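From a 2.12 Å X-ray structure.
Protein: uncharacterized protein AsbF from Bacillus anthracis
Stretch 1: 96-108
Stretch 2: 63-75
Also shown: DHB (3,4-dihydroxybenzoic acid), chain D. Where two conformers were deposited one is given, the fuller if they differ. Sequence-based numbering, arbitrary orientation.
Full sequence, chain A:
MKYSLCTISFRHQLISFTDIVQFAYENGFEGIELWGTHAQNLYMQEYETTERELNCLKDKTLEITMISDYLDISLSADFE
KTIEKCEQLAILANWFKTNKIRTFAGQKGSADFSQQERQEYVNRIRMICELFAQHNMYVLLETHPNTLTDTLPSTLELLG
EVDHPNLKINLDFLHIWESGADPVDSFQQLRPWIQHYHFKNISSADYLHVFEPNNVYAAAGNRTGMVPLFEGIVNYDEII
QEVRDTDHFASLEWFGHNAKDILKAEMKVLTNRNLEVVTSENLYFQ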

# COMPACT_ATOMS: atom_id res chain seq x y z
N PHE A 96 -2.22 -21.90 -6.07
CA PHE A 96 -2.34 -21.81 -4.62
C PHE A 96 -3.33 -22.78 -4.00
O PHE A 96 -3.45 -22.86 -2.77
CB PHE A 96 -2.66 -20.38 -4.20
CG PHE A 96 -1.45 -19.45 -4.27
CD1 PHE A 96 -0.41 -19.56 -3.33
CD2 PHE A 96 -1.35 -18.53 -5.28
CE1 PHE A 96 0.71 -18.72 -3.39
CE2 PHE A 96 -0.23 -17.67 -5.37
CZ PHE A 96 0.80 -17.77 -4.42
N LYS A 97 -4.05 -23.52 -4.85
CA LYS A 97 -5.09 -24.47 -4.44
C LYS A 97 -6.25 -23.87 -3.63
O LYS A 97 -6.63 -24.36 -2.58
CB LYS A 97 -4.48 -25.70 -3.76
CG LYS A 97 -3.40 -26.39 -4.67
CD LYS A 97 -3.00 -27.74 -4.11
CE LYS A 97 -1.90 -28.44 -4.97
NZ LYS A 97 -1.47 -29.72 -4.34
N THR A 98 -6.83 -22.80 -4.14
CA THR A 98 -7.99 -22.21 -3.49
C THR A 98 -9.10 -22.15 -4.54
O THR A 98 -8.81 -22.05 -5.73
CB THR A 98 -7.66 -20.80 -2.84
OG1 THR A 98 -8.84 -20.26 -2.26
CG2 THR A 98 -7.18 -19.77 -3.87
N ASN A 99 -10.35 -22.23 -4.11
CA ASN A 99 -11.46 -22.10 -5.03
C ASN A 99 -12.26 -20.81 -4.81
O ASN A 99 -13.43 -20.73 -5.23
CB ASN A 99 -12.39 -23.33 -4.93
CG ASN A 99 -13.12 -23.41 -3.58
OD1 ASN A 99 -12.77 -22.72 -2.60
ND2 ASN A 99 -14.17 -24.22 -3.54
N LYS A 100 -11.67 -19.79 -4.15
CA LYS A 100 -12.42 -18.55 -3.88
C LYS A 100 -11.64 -17.29 -4.24
O LYS A 100 -10.41 -17.21 -3.98
CB LYS A 100 -12.80 -18.46 -2.38
CG LYS A 100 -13.56 -19.66 -1.85
CD LYS A 100 -13.83 -19.54 -0.34
CE LYS A 100 -14.49 -20.82 0.20
NZ LYS A 100 -13.67 -22.05 -0.01
N ILE A 101 -12.35 -16.32 -4.83
CA ILE A 101 -11.85 -14.99 -5.18
C ILE A 101 -12.77 -13.92 -4.56
O ILE A 101 -13.98 -13.88 -4.83
CB ILE A 101 -11.85 -14.75 -6.71
CG1 ILE A 101 -10.99 -15.78 -7.45
CG2 ILE A 101 -11.38 -13.32 -7.04
CD1 ILE A 101 -9.51 -15.94 -6.93
N ARG A 102 -12.19 -13.03 -3.77
CA ARG A 102 -12.95 -11.96 -3.15
C ARG A 102 -12.94 -10.74 -4.07
O ARG A 102 -11.90 -10.33 -4.58
CB ARG A 102 -12.31 -11.62 -1.78
CG ARG A 102 -13.03 -10.55 -0.91
CD ARG A 102 -12.98 -9.06 -1.43
NE ARG A 102 -11.67 -8.50 -1.78
CZ ARG A 102 -10.85 -7.92 -0.91
NH1 ARG A 102 -9.68 -7.41 -1.33
NH2 ARG A 102 -11.19 -7.87 0.39
N THR A 103 -14.11 -10.15 -4.28
CA THR A 103 -14.19 -8.87 -4.98
C THR A 103 -15.24 -7.99 -4.34
O THR A 103 -15.93 -8.42 -3.41
CB THR A 103 -14.40 -9.04 -6.52
OG1 THR A 103 -14.20 -7.77 -7.16
CG2 THR A 103 -15.83 -9.53 -6.87
N PHE A 104 -15.31 -6.74 -4.79
CA PHE A 104 -16.28 -5.76 -4.28
C PHE A 104 -17.30 -5.49 -5.36
O PHE A 104 -16.97 -5.56 -6.55
CB PHE A 104 -15.56 -4.46 -3.88
CG PHE A 104 -14.66 -4.64 -2.69
CD1 PHE A 104 -15.19 -4.75 -1.41
CD2 PHE A 104 -13.28 -4.74 -2.85
CE1 PHE A 104 -14.38 -4.96 -0.31
CE2 PHE A 104 -12.46 -4.92 -1.74
CZ PHE A 104 -13.00 -5.04 -0.49
N ALA A 105 -18.52 -5.18 -4.98
CA ALA A 105 -19.58 -4.95 -5.95
C ALA A 105 -19.75 -3.45 -6.15
O ALA A 105 -20.60 -2.82 -5.51
CB ALA A 105 -20.88 -5.59 -5.49
N GLY A 106 -18.93 -2.89 -7.02
CA GLY A 106 -19.02 -1.47 -7.34
C GLY A 106 -18.20 -0.59 -6.42
O GLY A 106 -17.63 -1.07 -5.45
N GLN A 107 -18.17 0.70 -6.73
CA GLN A 107 -17.30 1.66 -6.06
C GLN A 107 -18.11 2.84 -5.51
O GLN A 107 -17.55 3.90 -5.24
CB GLN A 107 -16.25 2.21 -7.06
CG GLN A 107 -15.27 1.21 -7.68
CD GLN A 107 -14.43 1.86 -8.81
OE1 GLN A 107 -14.96 2.39 -9.80
NE2 GLN A 107 -13.12 1.82 -8.65
N LYS A 108 -19.42 2.69 -5.40
CA LYS A 108 -20.26 3.69 -4.70
C LYS A 108 -21.42 2.96 -4.06
O LYS A 108 -21.72 1.81 -4.43
CB LYS A 108 -20.77 4.78 -5.65
CG LYS A 108 -21.73 4.25 -6.71
CD LYS A 108 -22.03 5.34 -7.75
CE LYS A 108 -22.93 4.79 -8.84
NZ LYS A 108 -23.47 5.90 -9.69
C1 DHB D . -10.19 -3.70 2.28
C2 DHB D . -11.04 -4.49 3.05
C3 DHB D . -11.77 -3.93 4.10
O3 DHB D . -12.63 -4.63 4.90
C4 DHB D . -11.64 -2.49 4.35
O4 DHB D . -12.37 -1.98 5.37
C5 DHB D . -10.81 -1.71 3.55
C6 DHB D . -10.09 -2.33 2.52
C DHB D . -9.40 -4.36 1.16
O1 DHB D . -8.65 -3.73 0.40
O2 DHB D . -9.48 -5.67 0.99
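Stretch 2, residues 63-75: EITMISDYLDISL

The strand of stretch 2, residues 64-68, lies beside the strand of stretch 1 in parallel, and backbone hydrogen bonds hold the pair. Ile67 N donates to Lys100 O at 3.0 Å. Arg102 N donates to Ile67 O at 2.9 Å, and Asp69 N donates to Arg102 O at 3.0 Å. The donors thus alternate between the two stretches. Strand 64-68 runs in the same general direction as the strand of stretch 1 around Ile101 and Arg102, with a crossing angle of -40° and a closest axial approach of 4.7 Å. Ile101 pairs with Ile67 (CA to CA 5.1 Å) and Arg102 with Ser68 (CA to CA 4.5 Å).

The Arg102 side chain adds to the backbone ladder. Its NE donates to Asp69 O at 3.1 Å and its NH1 to the same Asp69 O at 3.3 Å. Ser68 CB lies over one face of the guanidinium. Arg102 NH2 also donates to DHB O2 at 2.9 Å, while Tyr70 OH donates to DHB O1 at 2.5 Å, so both stretches hold the ligand carboxylate.

Beyond the strand, Tyr70 and Leu71 are extended. Leu71 N donates to Thr103 OG1 at 2.9 Å. Water 4 joins the two stretches here: it donates to Leu71 O and Phe104 O, both at 2.8 Å, and accepts from Thr103 OG1 at 2.9 Å. At the other end, water 1 accepts from Ile64 N at 2.9 Å and donates to Phe96 O at 2.8 Å.

Packing completes the contact. Ile101 and Ile67 share one sheet face, with Ile101 CD1 3.9 Å from Ile67 CB. Arg102 and Ser68 occupy the other. Phe96 CD1 meets Ile64 CG1 at 3.9 Å. The Phe104 and Tyr70 rings touch rim to rim, with Phe104 CE2 3.5 Å from Tyr70 CE1. The two stretches together bury 945 Å².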

# COMPACT_ATOMS: atom_id res chain seq x y z
N GLU A 63 -3.56 -23.78 4.60
CA GLU A 63 -4.00 -23.78 3.23
C GLU A 63 -4.20 -22.31 2.85
O GLU A 63 -4.23 -21.43 3.71
CB GLU A 63 -5.32 -24.56 3.08
CG GLU A 63 -6.52 -23.88 3.77
CD GLU A 63 -7.74 -24.81 3.83
OE1 GLU A 63 -8.60 -24.75 2.90
OE2 GLU A 63 -7.84 -25.61 4.81
N ILE A 64 -4.34 -22.04 1.57
CA ILE A 64 -4.71 -20.70 1.12
C ILE A 64 -6.24 -20.68 1.07
O ILE A 64 -6.85 -21.49 0.38
CB ILE A 64 -4.06 -20.37 -0.26
CG1 ILE A 64 -2.53 -20.52 -0.18
CG2 ILE A 64 -4.55 -18.99 -0.79
CD1 ILE A 64 -1.84 -19.60 0.88
N THR A 65 -6.86 -19.80 1.84
CA THR A 65 -8.33 -19.83 1.99
C THR A 65 -9.07 -19.16 0.82
O THR A 65 -10.24 -19.48 0.52
CB THR A 65 -8.83 -19.19 3.35
OG1 THR A 65 -8.70 -17.75 3.30
CG2 THR A 65 -8.01 -19.68 4.53
N MSE A 66 -8.38 -18.22 0.18
CA MSE A 66 -9.00 -17.29 -0.76
C MSE A 66 -7.92 -16.37 -1.28
O MSE A 66 -6.95 -16.08 -0.56
CB MSE A 66 -10.07 -16.46 -0.03
CG MSE A 66 -10.83 -15.43 -0.90
SE MSE A 66 -12.54 -14.90 -0.02
CE MSE A 66 -11.82 -13.93 1.51
N ILE A 67 -8.09 -15.90 -2.51
CA ILE A 67 -7.29 -14.78 -2.99
C ILE A 67 -8.20 -13.56 -3.03
O ILE A 67 -9.30 -13.60 -3.62
CB ILE A 67 -6.73 -15.08 -4.39
CG1 ILE A 67 -5.71 -16.24 -4.24
CG2 ILE A 67 -6.10 -13.83 -4.96
CD1 ILE A 67 -5.38 -16.92 -5.54
N SER A 68 -7.74 -12.46 -2.43
CA SER A 68 -8.59 -11.29 -2.28
C SER A 68 -8.13 -10.14 -3.16
O SER A 68 -7.02 -9.62 -3.02
CB SER A 68 -8.71 -10.91 -0.80
OG SER A 68 -9.11 -12.06 -0.08
N ASP A 69 -8.99 -9.75 -4.10
CA ASP A 69 -8.59 -8.82 -5.11
C ASP A 69 -9.71 -7.82 -5.36
O ASP A 69 -10.52 -7.57 -4.47
CB ASP A 69 -8.15 -9.58 -6.37
CG ASP A 69 -7.04 -8.83 -7.14
OD1 ASP A 69 -6.00 -9.46 -7.43
OD2 ASP A 69 -7.21 -7.62 -7.45
N TYR A 70 -9.75 -7.24 -6.56
CA TYR A 70 -10.61 -6.10 -6.89
C TYR A 70 -10.87 -6.25 -8.37
O TYR A 70 -9.94 -6.19 -9.17
CB TYR A 70 -9.86 -4.74 -6.64
CG TYR A 70 -9.16 -4.68 -5.28
CD1 TYR A 70 -9.82 -4.16 -4.14
CD2 TYR A 70 -7.84 -5.17 -5.11
CE1 TYR A 70 -9.19 -4.14 -2.88
CE2 TYR A 70 -7.24 -5.19 -3.86
CZ TYR A 70 -7.91 -4.66 -2.75
OH TYR A 70 -7.29 -4.65 -1.51
N LEU A 71 -12.11 -6.50 -8.76
CA LEU A 71 -12.40 -6.60 -10.19
C LEU A 71 -13.21 -5.39 -10.63
O LEU A 71 -14.25 -5.12 -10.08
CB LEU A 71 -13.13 -7.90 -10.52
CG LEU A 71 -12.36 -9.16 -10.12
CD1 LEU A 71 -13.29 -10.40 -10.21
CD2 LEU A 71 -11.10 -9.30 -11.03
N ASP A 72 -12.71 -4.68 -11.62
CA ASP A 72 -13.39 -3.50 -12.07
C ASP A 72 -14.49 -3.86 -13.07
O ASP A 72 -14.22 -4.21 -14.22
CB ASP A 72 -12.39 -2.51 -12.69
CG ASP A 72 -13.04 -1.18 -13.04
OD1 ASP A 72 -14.22 -0.94 -12.66
OD2 ASP A 72 -12.39 -0.37 -13.72
N ILE A 73 -15.73 -3.80 -12.61
CA ILE A 73 -16.83 -4.03 -13.54
C ILE A 73 -17.73 -2.77 -13.70
O ILE A 73 -18.83 -2.86 -14.20
CB ILE A 73 -17.54 -5.45 -13.32
CG1 ILE A 73 -17.72 -5.85 -11.89
CG2 ILE A 73 -16.60 -6.58 -13.69
CD1 ILE A 73 -18.47 -4.91 -11.15
N SER A 74 -17.23 -1.61 -13.27
CA SER A 74 -17.88 -0.33 -13.53
C SER A 74 -18.00 -0.05 -15.04
O SER A 74 -17.34 -0.68 -15.86
CB SER A 74 -17.11 0.81 -12.86
OG SER A 74 -15.96 1.17 -13.63
N LEU A 75 -18.86 0.91 -15.40
CA LEU A 75 -19.06 1.30 -16.82
C LEU A 75 -17.81 1.92 -17.45
O LEU A 75 -17.53 1.72 -18.62
CB LEU A 75 -20.23 2.29 -16.93
CG LEU A 75 -21.60 1.86 -16.41
CD1 LEU A 75 -22.65 2.88 -16.84
CD2 LEU A 75 -21.96 0.50 -16.95
O HOH W 1 -4.22 -24.16 -0.38
O HOH W 2 -11.69 -21.20 2.11
O HOH W 3 -10.17 -22.56 -0.88
O HOH W 4 -16.23 -6.71 -8.94
O HOH W 5 -13.72 -4.62 -6.83